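Local coordinates for oxidoreductase, short chain dehydrogenase/reductase family protein (Bifidobacterium adolescentis L2-32, PDB 6OW4) that acts as an NADH-dependent 20beta-hydroxysteroid dehydrogenase of the short-chain dehydrogenase/reductase family, binding its dinucleotide on a Rossmann fold, at residues F45-A50 with L127-N132; S175-A180 with L270-D275. All coordinates share one frame; numbering follows the deposited sequence.

Contact 1 (F45-A50 with L127-N132); sequences FVTGAA and LNAGVN. With NAD (nicotinamide-adenine-dinucleotide), chain N.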
ATOM      1  N   PHE F  45     -28.238   7.407   7.567  1.00 34.14           N
ATOM      2  CA  PHE F  45     -28.185   8.771   6.983  1.00 34.40           C
ATOM      3  C   PHE F  45     -27.030   8.873   5.982  1.00 32.68           C
ATOM      4  O   PHE F  45     -26.083   8.064   6.036  1.00 31.03           O
ATOM      5  CB  PHE F  45     -28.093   9.824   8.090  1.00 34.32           C
ATOM      6  CG  PHE F  45     -26.802   9.844   8.868  1.00 33.89           C
ATOM      7  CD1 PHE F  45     -26.651   9.087  10.020  1.00 33.55           C
ATOM      8  CD2 PHE F  45     -25.746  10.645   8.461  1.00 33.75           C
ATOM      9  CE1 PHE F  45     -25.466   9.121  10.739  1.00 33.70           C
ATOM     10  CE2 PHE F  45     -24.562  10.677   9.182  1.00 33.82           C
ATOM     11  CZ  PHE F  45     -24.424   9.915  10.319  1.00 33.83           C
ATOM     12  N   VAL F  46     -27.140   9.853   5.084  1.00 33.40           N
ATOM     13  CA  VAL F  46     -26.152  10.166   4.011  1.00 32.73           C
ATOM     14  C   VAL F  46     -25.846  11.665   4.084  1.00 31.94           C
ATOM     15  O   VAL F  46     -26.801  12.458   3.999  1.00 31.29           O
ATOM     16  CB  VAL F  46     -26.692   9.773   2.622  1.00 33.33           C
ATOM     17  CG1 VAL F  46     -25.735  10.181   1.513  1.00 33.25           C
ATOM     18  CG2 VAL F  46     -27.018   8.288   2.538  1.00 33.48           C
ATOM     19  N   THR F  47     -24.570  12.027   4.242  1.00 30.89           N
ATOM     20  CA  THR F  47     -24.094  13.436   4.296  1.00 31.56           C
ATOM     21  C   THR F  47     -23.715  13.863   2.877  1.00 31.96           C
ATOM     22  O   THR F  47     -23.412  12.972   2.063  1.00 32.84           O
ATOM     23  CB  THR F  47     -22.936  13.608   5.286  1.00 30.94           C
ATOM     24  OG1 THR F  47     -21.741  13.112   4.683  1.00 30.93           O
ATOM     25  CG2 THR F  47     -23.181  12.904   6.602  1.00 31.01           C
ATOM     26  N   GLY F  48     -23.746  15.168   2.598  1.00 32.43           N
ATOM     27  CA  GLY F  48     -23.578  15.723   1.242  1.00 33.14           C
ATOM     28  C   GLY F  48     -24.617  15.158   0.285  1.00 34.10           C
ATOM     29  O   GLY F  48     -24.273  14.944  -0.895  1.00 35.97           O
ATOM     30  N   ALA F  49     -25.844  14.941   0.774  1.00 34.25           N
ATOM     31  CA  ALA F  49     -26.932  14.204   0.085  1.00 35.24           C
ATOM     32  C   ALA F  49     -27.687  15.112  -0.897  1.00 35.92           C
ATOM     33  O   ALA F  49     -28.693  14.643  -1.464  1.00 36.96           O
ATOM     34  CB  ALA F  49     -27.870  13.603   1.103  1.00 35.69           C
ATOM     35  N   ALA F  50     -27.239  16.359  -1.084  1.00 35.86           N
ATOM     36  CA  ALA F  50     -27.713  17.275  -2.148  1.00 37.03           C
ATOM     37  C   ALA F  50     -26.889  17.038  -3.419  1.00 36.15           C
ATOM     38  O   ALA F  50     -27.462  17.149  -4.520  1.00 38.49           O
ATOM     39  CB  ALA F  50     -27.629  18.711  -1.690  1.00 37.72           C
ATOM     40  N   LEU F 127     -20.811   8.901   5.099  1.00 26.43           N
ATOM     41  CA  LEU F 127     -20.194  10.185   5.520  1.00 26.19           C
ATOM     42  C   LEU F 127     -19.456  10.772   4.312  1.00 26.49           C
ATOM     43  O   LEU F 127     -18.216  10.663   4.244  1.00 26.37           O
ATOM     44  CB  LEU F 127     -19.281   9.902   6.717  1.00 26.18           C
ATOM     45  CG  LEU F 127     -19.943   9.080   7.824  1.00 26.69           C
ATOM     46  CD1 LEU F 127     -18.918   8.293   8.619  1.00 26.96           C
ATOM     47  CD2 LEU F 127     -20.773   9.964   8.737  1.00 26.65           C
ATOM     48  N   ASN F 128     -20.231  11.362   3.399  1.00 27.07           N
ATOM     49  CA  ASN F 128     -19.832  11.714   2.011  1.00 28.19           C
ATOM     50  C   ASN F 128     -19.485  13.206   1.917  1.00 28.47           C
ATOM     51  O   ASN F 128     -18.678  13.563   1.038  1.00 29.03           O
ATOM     52  CB  ASN F 128     -20.938  11.307   1.032  1.00 28.51           C
ATOM     53  CG  ASN F 128     -20.720  11.818  -0.376  1.00 29.33           C
ATOM     54  OD1 ASN F 128     -19.824  11.352  -1.075  1.00 30.23           O
ATOM     55  ND2 ASN F 128     -21.546  12.763  -0.801  1.00 29.76           N
ATOM     56  N   ALA F 129     -20.067  14.048   2.777  1.00 29.02           N
ATOM     57  CA  ALA F 129     -19.831  15.512   2.805  1.00 29.55           C
ATOM     58  C   ALA F 129     -18.329  15.794   2.681  1.00 29.24           C
ATOM     59  O   ALA F 129     -17.547  15.228   3.471  1.00 28.37           O
ATOM     60  CB  ALA F 129     -20.396  16.113   4.069  1.00 29.89           C
ATOM     61  N   GLY F 130     -17.952  16.621   1.704  1.00 30.36           N
ATOM     62  CA  GLY F 130     -16.566  17.070   1.467  1.00 30.25           C
ATOM     63  C   GLY F 130     -16.533  18.231   0.489  1.00 31.25           C
ATOM     64  O   GLY F 130     -17.598  18.551  -0.076  1.00 31.68           O
ATOM     65  N   VAL F 131     -15.362  18.842   0.297  1.00 30.95           N
ATOM     66  CA  VAL F 131     -15.190  20.065  -0.542  1.00 31.45           C
ATOM     67  C   VAL F 131     -13.738  20.142  -1.026  1.00 31.59           C
ATOM     68  O   VAL F 131     -12.840  19.718  -0.275  1.00 32.44           O
ATOM     69  CB  VAL F 131     -15.596  21.330   0.242  1.00 31.76           C
ATOM     70  CG1 VAL F 131     -14.576  21.694   1.311  1.00 31.28           C
ATOM     71  CG2 VAL F 131     -15.848  22.513  -0.675  1.00 32.46           C
ATOM     72  N   ASN F 132     -13.533  20.660  -2.240  1.00 32.25           N
ATOM     73  CA  ASN F 132     -12.203  21.049  -2.781  1.00 33.29           C
ATOM     74  C   ASN F 132     -12.175  22.578  -2.884  1.00 32.91           C
ATOM     75  O   ASN F 132     -13.017  23.137  -3.613  1.00 33.60           O
ATOM     76  CB  ASN F 132     -11.908  20.365  -4.120  1.00 36.13           C
ATOM     77  CG  ASN F 132     -10.430  20.300  -4.453  1.00 38.03           C
ATOM     78  OD1 ASN F 132      -9.591  20.853  -3.740  1.00 40.57           O
ATOM     79  ND2 ASN F 132     -10.098  19.619  -5.538  1.00 40.21           N
TER
HETATM   80  PA  NAD N 301     -20.606  17.827  -4.386  1.00 44.29           P
HETATM   81  O1A NAD N 301     -19.819  19.076  -4.158  1.00 43.93           O
HETATM   82  O2A NAD N 301     -21.986  18.178  -4.961  1.00 46.65           O
HETATM   83  O5B NAD N 301     -20.812  17.013  -3.035  1.00 42.99           O
HETATM   84  C5B NAD N 301     -20.313  17.518  -1.795  1.00 42.41           C
HETATM   85  C4B NAD N 301     -21.531  17.770  -0.861  1.00 42.48           C
HETATM   86  O4B NAD N 301     -20.971  17.955   0.589  1.00 42.66           O
HETATM   87  C3B NAD N 301     -22.168  18.823  -1.164  1.00 42.54           C
HETATM   88  O3B NAD N 301     -23.613  18.572  -1.306  1.00 40.82           O
HETATM   89  C2B NAD N 301     -21.927  19.902   0.077  1.00 42.83           C
HETATM   90  O2B NAD N 301     -23.113  20.731   0.259  1.00 43.49           O
HETATM   91  C1B NAD N 301     -21.695  19.200   1.113  1.00 42.85           C
HETATM   92  N9A NAD N 301     -20.802  19.963   2.043  1.00 43.65           N
HETATM   93  C8A NAD N 301     -19.605  20.592   1.987  1.00 44.27           C
HETATM   94  N7A NAD N 301     -19.348  21.119   3.211  1.00 43.01           N
HETATM   95  C5A NAD N 301     -20.384  20.817   4.018  1.00 43.20           C
HETATM   96  C6A NAD N 301     -20.623  21.117   5.367  1.00 42.61           C
HETATM   97  N6A NAD N 301     -19.928  21.820   6.395  1.00 41.85           N
HETATM   98  N1A NAD N 301     -21.761  20.690   5.961  1.00 42.82           N
HETATM   99  C2A NAD N 301     -22.686  19.964   5.249  1.00 43.62           C
HETATM  100  N3A NAD N 301     -22.451  19.666   3.912  1.00 44.28           N
HETATM  101  C4A NAD N 301     -21.296  20.098   3.306  1.00 43.86           C
HETATM  102  O3  NAD N 301     -19.790  16.878  -5.455  1.00 45.29           O
HETATM  103  PN  NAD N 301     -19.604  15.286  -5.279  1.00 44.20           P
HETATM  104  O1N NAD N 301     -18.896  14.756  -6.493  1.00 45.34           O
HETATM  105  O2N NAD N 301     -20.979  14.629  -5.149  1.00 42.06           O
HETATM  106  O5D NAD N 301     -18.699  15.005  -3.996  1.00 41.23           O
HETATM  107  C5D NAD N 301     -19.168  14.192  -2.930  1.00 39.18           C
HETATM  108  C4D NAD N 301     -17.956  13.610  -2.157  1.00 37.08           C
HETATM  109  O4D NAD N 301     -17.263  12.835  -2.945  1.00 36.84           O
HETATM  110  C3D NAD N 301     -17.020  14.713  -1.702  1.00 36.44           C
HETATM  111  O3D NAD N 301     -16.622  14.483  -0.412  1.00 35.67           O
HETATM  112  C2D NAD N 301     -15.809  14.618  -2.678  1.00 37.18           C
HETATM  113  O2D NAD N 301     -14.608  15.153  -1.979  1.00 34.73           O
HETATM  114  C1D NAD N 301     -15.730  13.359  -2.942  1.00 37.35           C
HETATM  115  N1N NAD N 301     -15.122  13.037  -4.238  1.00 39.10           N
HETATM  116  C2N NAD N 301     -15.777  13.340  -5.425  1.00 39.99           C
HETATM  117  C3N NAD N 301     -15.188  13.024  -6.659  1.00 40.79           C
HETATM  118  C7N NAD N 301     -15.899  13.364  -7.991  1.00 41.22           C
HETATM  119  O7N NAD N 301     -15.237  13.592  -8.987  1.00 43.05           O
HETATM  120  N7N NAD N 301     -17.318  13.410  -8.077  1.00 42.31           N
HETATM  121  C4N NAD N 301     -13.953  12.404  -6.692  1.00 39.95           C
HETATM  122  C5N NAD N 301     -13.298  12.094  -5.511  1.00 38.39           C
HETATM  123  C6N NAD N 301     -13.896  12.408  -4.283  1.00 37.91           C
HETATM  124  O   HOH W   1     -22.302  14.534  -2.846  1.00 17.44           O

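Contact 2 (S175-A180 with L270-D275); sequences SLIFTA and LFLASD. With NAD (nicotinamide-adenine-dinucleotide), chain N.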
ATOM      1  N   SER F 175     -22.739  -0.291   9.679  1.00 24.83           N
ATOM      2  CA  SER F 175     -21.768  -0.141   8.561  1.00 25.19           C
ATOM      3  C   SER F 175     -21.484   1.343   8.303  1.00 24.78           C
ATOM      4  O   SER F 175     -22.410   2.057   7.868  1.00 24.81           O
ATOM      5  CB  SER F 175     -22.278  -0.819   7.317  1.00 25.44           C
ATOM      6  OG  SER F 175     -21.359  -0.668   6.244  1.00 25.81           O
ATOM      7  N   LEU F 176     -20.246   1.779   8.558  1.00 24.62           N
ATOM      8  CA  LEU F 176     -19.758   3.150   8.256  1.00 24.43           C
ATOM      9  C   LEU F 176     -19.080   3.135   6.885  1.00 23.90           C
ATOM     10  O   LEU F 176     -18.166   2.312   6.694  1.00 23.23           O
ATOM     11  CB  LEU F 176     -18.773   3.596   9.341  1.00 24.45           C
ATOM     12  CG  LEU F 176     -19.268   3.479  10.781  1.00 24.89           C
ATOM     13  CD1 LEU F 176     -18.137   3.764  11.756  1.00 25.18           C
ATOM     14  CD2 LEU F 176     -20.444   4.412  11.032  1.00 25.10           C
ATOM     15  N   ILE F 177     -19.525   4.004   5.972  1.00 24.50           N
ATOM     16  CA  ILE F 177     -18.889   4.219   4.637  1.00 24.34           C
ATOM     17  C   ILE F 177     -18.430   5.679   4.559  1.00 24.31           C
ATOM     18  O   ILE F 177     -19.293   6.574   4.526  1.00 24.52           O
ATOM     19  CB  ILE F 177     -19.838   3.848   3.478  1.00 24.38           C
ATOM     20  CG1 ILE F 177     -20.434   2.446   3.646  1.00 24.95           C
ATOM     21  CG2 ILE F 177     -19.127   3.995   2.142  1.00 24.16           C
ATOM     22  CD1 ILE F 177     -21.805   2.424   4.285  1.00 25.40           C
ATOM     23  N   PHE F 178     -17.116   5.897   4.544  1.00 24.13           N
ATOM     24  CA  PHE F 178     -16.474   7.227   4.401  1.00 24.25           C
ATOM     25  C   PHE F 178     -16.052   7.409   2.942  1.00 24.38           C
ATOM     26  O   PHE F 178     -15.368   6.519   2.413  1.00 24.30           O
ATOM     27  CB  PHE F 178     -15.261   7.341   5.328  1.00 23.97           C
ATOM     28  CG  PHE F 178     -15.554   7.254   6.806  1.00 23.80           C
ATOM     29  CD1 PHE F 178     -15.847   6.040   7.408  1.00 23.75           C
ATOM     30  CD2 PHE F 178     -15.495   8.385   7.604  1.00 23.60           C
ATOM     31  CE1 PHE F 178     -16.099   5.965   8.770  1.00 23.54           C
ATOM     32  CE2 PHE F 178     -15.741   8.309   8.967  1.00 23.80           C
ATOM     33  CZ  PHE F 178     -16.046   7.099   9.547  1.00 23.54           C
ATOM     34  N   THR F 179     -16.447   8.516   2.310  1.00 25.25           N
ATOM     35  CA  THR F 179     -15.984   8.896   0.950  1.00 25.55           C
ATOM     36  C   THR F 179     -14.569   9.474   1.062  1.00 26.65           C
ATOM     37  O   THR F 179     -14.422  10.572   1.634  1.00 25.87           O
ATOM     38  CB  THR F 179     -16.950   9.873   0.267  1.00 25.71           C
ATOM     39  OG1 THR F 179     -18.267   9.331   0.339  1.00 26.04           O
ATOM     40  CG2 THR F 179     -16.595  10.126  -1.181  1.00 25.88           C
ATOM     41  N   ALA F 180     -13.571   8.739   0.566  1.00 27.06           N
ATOM     42  CA  ALA F 180     -12.168   9.191   0.425  1.00 27.93           C
ATOM     43  C   ALA F 180     -11.987   9.755  -0.990  1.00 29.39           C
ATOM     44  O   ALA F 180     -12.933  10.397  -1.487  1.00 29.68           O
ATOM     45  CB  ALA F 180     -11.224   8.050   0.725  1.00 27.18           C
ATOM     46  N   LEU F 270     -24.061   0.542  -1.542  1.00 24.29           N
ATOM     47  CA  LEU F 270     -25.049  -0.525  -1.230  1.00 24.87           C
ATOM     48  C   LEU F 270     -24.306  -1.776  -0.745  1.00 24.47           C
ATOM     49  O   LEU F 270     -24.672  -2.296   0.328  1.00 24.88           O
ATOM     50  CB  LEU F 270     -25.893  -0.820  -2.474  1.00 25.95           C
ATOM     51  CG  LEU F 270     -26.936  -1.928  -2.318  1.00 26.98           C
ATOM     52  CD1 LEU F 270     -27.781  -1.719  -1.070  1.00 27.52           C
ATOM     53  CD2 LEU F 270     -27.825  -2.009  -3.549  1.00 28.04           C
ATOM     54  N   PHE F 271     -23.295  -2.223  -1.498  1.00 23.57           N
ATOM     55  CA  PHE F 271     -22.468  -3.422  -1.196  1.00 23.30           C
ATOM     56  C   PHE F 271     -21.865  -3.302   0.211  1.00 22.71           C
ATOM     57  O   PHE F 271     -21.977  -4.266   0.992  1.00 21.92           O
ATOM     58  CB  PHE F 271     -21.379  -3.616  -2.257  1.00 23.19           C
ATOM     59  CG  PHE F 271     -20.356  -4.673  -1.921  1.00 23.00           C
ATOM     60  CD1 PHE F 271     -20.706  -6.014  -1.886  1.00 23.02           C
ATOM     61  CD2 PHE F 271     -19.044  -4.328  -1.632  1.00 22.77           C
ATOM     62  CE1 PHE F 271     -19.768  -6.986  -1.569  1.00 22.62           C
ATOM     63  CE2 PHE F 271     -18.108  -5.300  -1.316  1.00 22.66           C
ATOM     64  CZ  PHE F 271     -18.471  -6.628  -1.287  1.00 22.56           C
ATOM     65  N   LEU F 272     -21.250  -2.156   0.522  1.00 22.97           N
ATOM     66  CA  LEU F 272     -20.558  -1.909   1.818  1.00 23.18           C
ATOM     67  C   LEU F 272     -21.589  -1.761   2.944  1.00 23.27           C
ATOM     68  O   LEU F 272     -21.314  -2.252   4.053  1.00 23.31           O
ATOM     69  CB  LEU F 272     -19.671  -0.663   1.708  1.00 23.30           C
ATOM     70  CG  LEU F 272     -18.398  -0.830   0.875  1.00 23.50           C
ATOM     71  CD1 LEU F 272     -17.621   0.477   0.803  1.00 23.31           C
ATOM     72  CD2 LEU F 272     -17.512  -1.935   1.432  1.00 23.60           C
ATOM     73  N   ALA F 273     -22.730  -1.121   2.669  1.00 23.46           N
ATOM     74  CA  ALA F 273     -23.828  -0.898   3.641  1.00 24.04           C
ATOM     75  C   ALA F 273     -24.523  -2.228   3.969  1.00 25.29           C
ATOM     76  O   ALA F 273     -24.886  -2.424   5.147  1.00 25.95           O
ATOM     77  CB  ALA F 273     -24.802   0.118   3.097  1.00 23.88           C
ATOM     78  N   SER F 274     -24.689  -3.104   2.971  1.00 25.47           N
ATOM     79  CA  SER F 274     -25.464  -4.371   3.057  1.00 25.73           C
ATOM     80  C   SER F 274     -24.590  -5.511   3.601  1.00 25.18           C
ATOM     81  O   SER F 274     -23.380  -5.294   3.798  1.00 25.68           O
ATOM     82  CB  SER F 274     -26.066  -4.719   1.714  1.00 26.01           C
ATOM     83  OG  SER F 274     -25.070  -5.128   0.788  1.00 26.00           O
ATOM     84  N   ASP F 275     -25.193  -6.682   3.825  1.00 25.44           N
ATOM     85  CA  ASP F 275     -24.536  -7.893   4.391  1.00 25.37           C
ATOM     86  C   ASP F 275     -23.653  -8.573   3.339  1.00 23.60           C
ATOM     87  O   ASP F 275     -22.895  -9.484   3.721  1.00 22.50           O
ATOM     88  CB  ASP F 275     -25.561  -8.901   4.909  1.00 26.83           C
ATOM     89  CG  ASP F 275     -26.454  -8.339   5.997  1.00 28.76           C
ATOM     90  OD1 ASP F 275     -26.888  -7.183   5.850  1.00 31.06           O
ATOM     91  OD2 ASP F 275     -26.698  -9.056   6.986  1.00 30.81           O
TER
HETATM   92  PA  NAD N 301     -20.606  17.827  -4.386  1.00 44.29           P
HETATM   93  O1A NAD N 301     -19.819  19.076  -4.158  1.00 43.93           O
HETATM   94  O2A NAD N 301     -21.986  18.178  -4.961  1.00 46.65           O
HETATM   95  O5B NAD N 301     -20.812  17.013  -3.035  1.00 42.99           O
HETATM   96  C5B NAD N 301     -20.313  17.518  -1.795  1.00 42.41           C
HETATM   97  C4B NAD N 301     -21.531  17.770  -0.861  1.00 42.48           C
HETATM   98  O4B NAD N 301     -20.971  17.955   0.589  1.00 42.66           O
HETATM   99  C3B NAD N 301     -22.168  18.823  -1.164  1.00 42.54           C
HETATM  100  O3B NAD N 301     -23.613  18.572  -1.306  1.00 40.82           O
HETATM  101  C2B NAD N 301     -21.927  19.902   0.077  1.00 42.83           C
HETATM  102  O2B NAD N 301     -23.113  20.731   0.259  1.00 43.49           O
HETATM  103  C1B NAD N 301     -21.695  19.200   1.113  1.00 42.85           C
HETATM  104  N9A NAD N 301     -20.802  19.963   2.043  1.00 43.65           N
HETATM  105  C8A NAD N 301     -19.605  20.592   1.987  1.00 44.27           C
HETATM  106  N7A NAD N 301     -19.348  21.119   3.211  1.00 43.01           N
HETATM  107  C5A NAD N 301     -20.384  20.817   4.018  1.00 43.20           C
HETATM  108  C6A NAD N 301     -20.623  21.117   5.367  1.00 42.61           C
HETATM  109  N6A NAD N 301     -19.928  21.820   6.395  1.00 41.85           N
HETATM  110  N1A NAD N 301     -21.761  20.690   5.961  1.00 42.82           N
HETATM  111  C2A NAD N 301     -22.686  19.964   5.249  1.00 43.62           C
HETATM  112  N3A NAD N 301     -22.451  19.666   3.912  1.00 44.28           N
HETATM  113  C4A NAD N 301     -21.296  20.098   3.306  1.00 43.86           C
HETATM  114  O3  NAD N 301     -19.790  16.878  -5.455  1.00 45.29           O
HETATM  115  PN  NAD N 301     -19.604  15.286  -5.279  1.00 44.20           P
HETATM  116  O1N NAD N 301     -18.896  14.756  -6.493  1.00 45.34           O
HETATM  117  O2N NAD N 301     -20.979  14.629  -5.149  1.00 42.06           O
HETATM  118  O5D NAD N 301     -18.699  15.005  -3.996  1.00 41.23           O
HETATM  119  C5D NAD N 301     -19.168  14.192  -2.930  1.00 39.18           C
HETATM  120  C4D NAD N 301     -17.956  13.610  -2.157  1.00 37.08           C
HETATM  121  O4D NAD N 301     -17.263  12.835  -2.945  1.00 36.84           O
HETATM  122  C3D NAD N 301     -17.020  14.713  -1.702  1.00 36.44           C
HETATM  123  O3D NAD N 301     -16.622  14.483  -0.412  1.00 35.67           O
HETATM  124  C2D NAD N 301     -15.809  14.618  -2.678  1.00 37.18           C
HETATM  125  O2D NAD N 301     -14.608  15.153  -1.979  1.00 34.73           O
HETATM  126  C1D NAD N 301     -15.730  13.359  -2.942  1.00 37.35           C
HETATM  127  N1N NAD N 301     -15.122  13.037  -4.238  1.00 39.10           N
HETATM  128  C2N NAD N 301     -15.777  13.340  -5.425  1.00 39.99           C
HETATM  129  C3N NAD N 301     -15.188  13.024  -6.659  1.00 40.79           C
HETATM  130  C7N NAD N 301     -15.899  13.364  -7.991  1.00 41.22           C
HETATM  131  O7N NAD N 301     -15.237  13.592  -8.987  1.00 43.05           O
HETATM  132  N7N NAD N 301     -17.318  13.410  -8.077  1.00 42.31           N
HETATM  133  C4N NAD N 301     -13.953  12.404  -6.692  1.00 39.95           C
HETATM  134  C5N NAD N 301     -13.298  12.094  -5.511  1.00 38.39           C
HETATM  135  C6N NAD N 301     -13.896  12.408  -4.283  1.00 37.91           C

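Contact 1 (F45-A50 with L127-N132)
T47 sets its OG1 between its own backbone N and carbonyl carbon (chi1 77°), which aims the hydroxyl at the backbone of N128 and A129, while N128 holds CG anti to its backbone N and sends its amide back past T47. A129 N donates to T47 OG1 at 2.7 Å along a nearly straight line, 175° at the hydrogen. N128 N lies 2.6 Å from the same OG1, but its angle of 127° makes that bond weak. One oxygen thus gathers two successive N-H groups at the end of strand 124-127, and A129 CB packs beside it. The longer bond from N128 ND2 to T47 O is also weak. These are the C-terminal ends of neighbouring strands of the parallel Rossmann sheet, where NAD binds, with N128-A129-G130 forming the NAG motif of classical short-chain dehydrogenases. G48 has positive phi, and a CB there would run into NAD O4B and crowd N128 ND2 and A129 CA. N128 OD1 is hydrogen-bonded to T179 OG1, whereas its carbonyl O accepts from NAD O3D at 2.7 Å. A water ties the polar pieces together: it accepts from N128 ND2 at 2.8 Å and lies 2.8 Å from G48 O and 2.7 Å from NAD O2N. Deeper in the sheet, F45 CE2 meets L127 CD2 at 3.9 Å, and T47 CG2 lies in plane at the edge of the F45 ring.

Contact 2 (S175-A180 with L270-D275)
S175 and I177, two residues apart on strand 174-179, both direct their CB toward the last turn of helix 262-273, where L272 and A273 receive them. The contact belongs to the Rossmann fold: an inner strand of the parallel sheet packs against a helix lying on one of its faces. I177 carries the apolar part. Its first torsion puts CG1 anti to the carbonyl carbon, and the side chain then forks over the helix. CG1 meets L272 CB at 3.7 Å, CD1 reaches past it to A273 CB at 4.0 Å, and CG2 lies 4.1 Å from L272 CD1. The I177 and L272 side chains cross at a slant; both branches of the isoleucine meet L272, and only the tip, CD1, goes on to A273. S175 supplies the polar part at the end of the helix. With OG anti to the backbone N (chi1 180°), its hydroxyl donates to L272 O at 2.7 Å. The donor sits 46° out of the carbonyl plane, with a C=O...OG angle of 119°, so it approaches from above and not along a lone pair. R224 also bonds to L272 O, giving this buried carbonyl two donors near the helix terminus. An alanine in place of S175 would probably cost L272 O its hydroxyl donor, with R224 NH2 still in place, and weaken the strand's hold on the helix end. On another side of the helix, F271 stacks on F271 of the second subunit. Beyond the last turn the chain bends away at S274, whose backbone N still bonds to L270 O at 2.8 Å.

How the contacts relate
Contacts 1 and 2 share one parallel sheet, in which strand 124-127 lies between strands 42-47 and 174-179, and their centres are 14 Å apart. The sheet joins them directly: L127 N lies 2.8 Å from I177 O, a probable hydrogen bond between the strands. Nearer the cofactor, N128 OD1 and T179 OG1 approach to 2.9 Å, so a residue of 175-180 probably helps position the asparagine amide of contact 1. Both contacts touch NAD: contact 1 through the riboses and a phosphate-bound water, contact 2 only at the far end of its strand, where T179 CG2 lies 3.3 Å from NAD O4D. S175 and I177, which meet the helix, lie nearer the start of the strand, away from NAD.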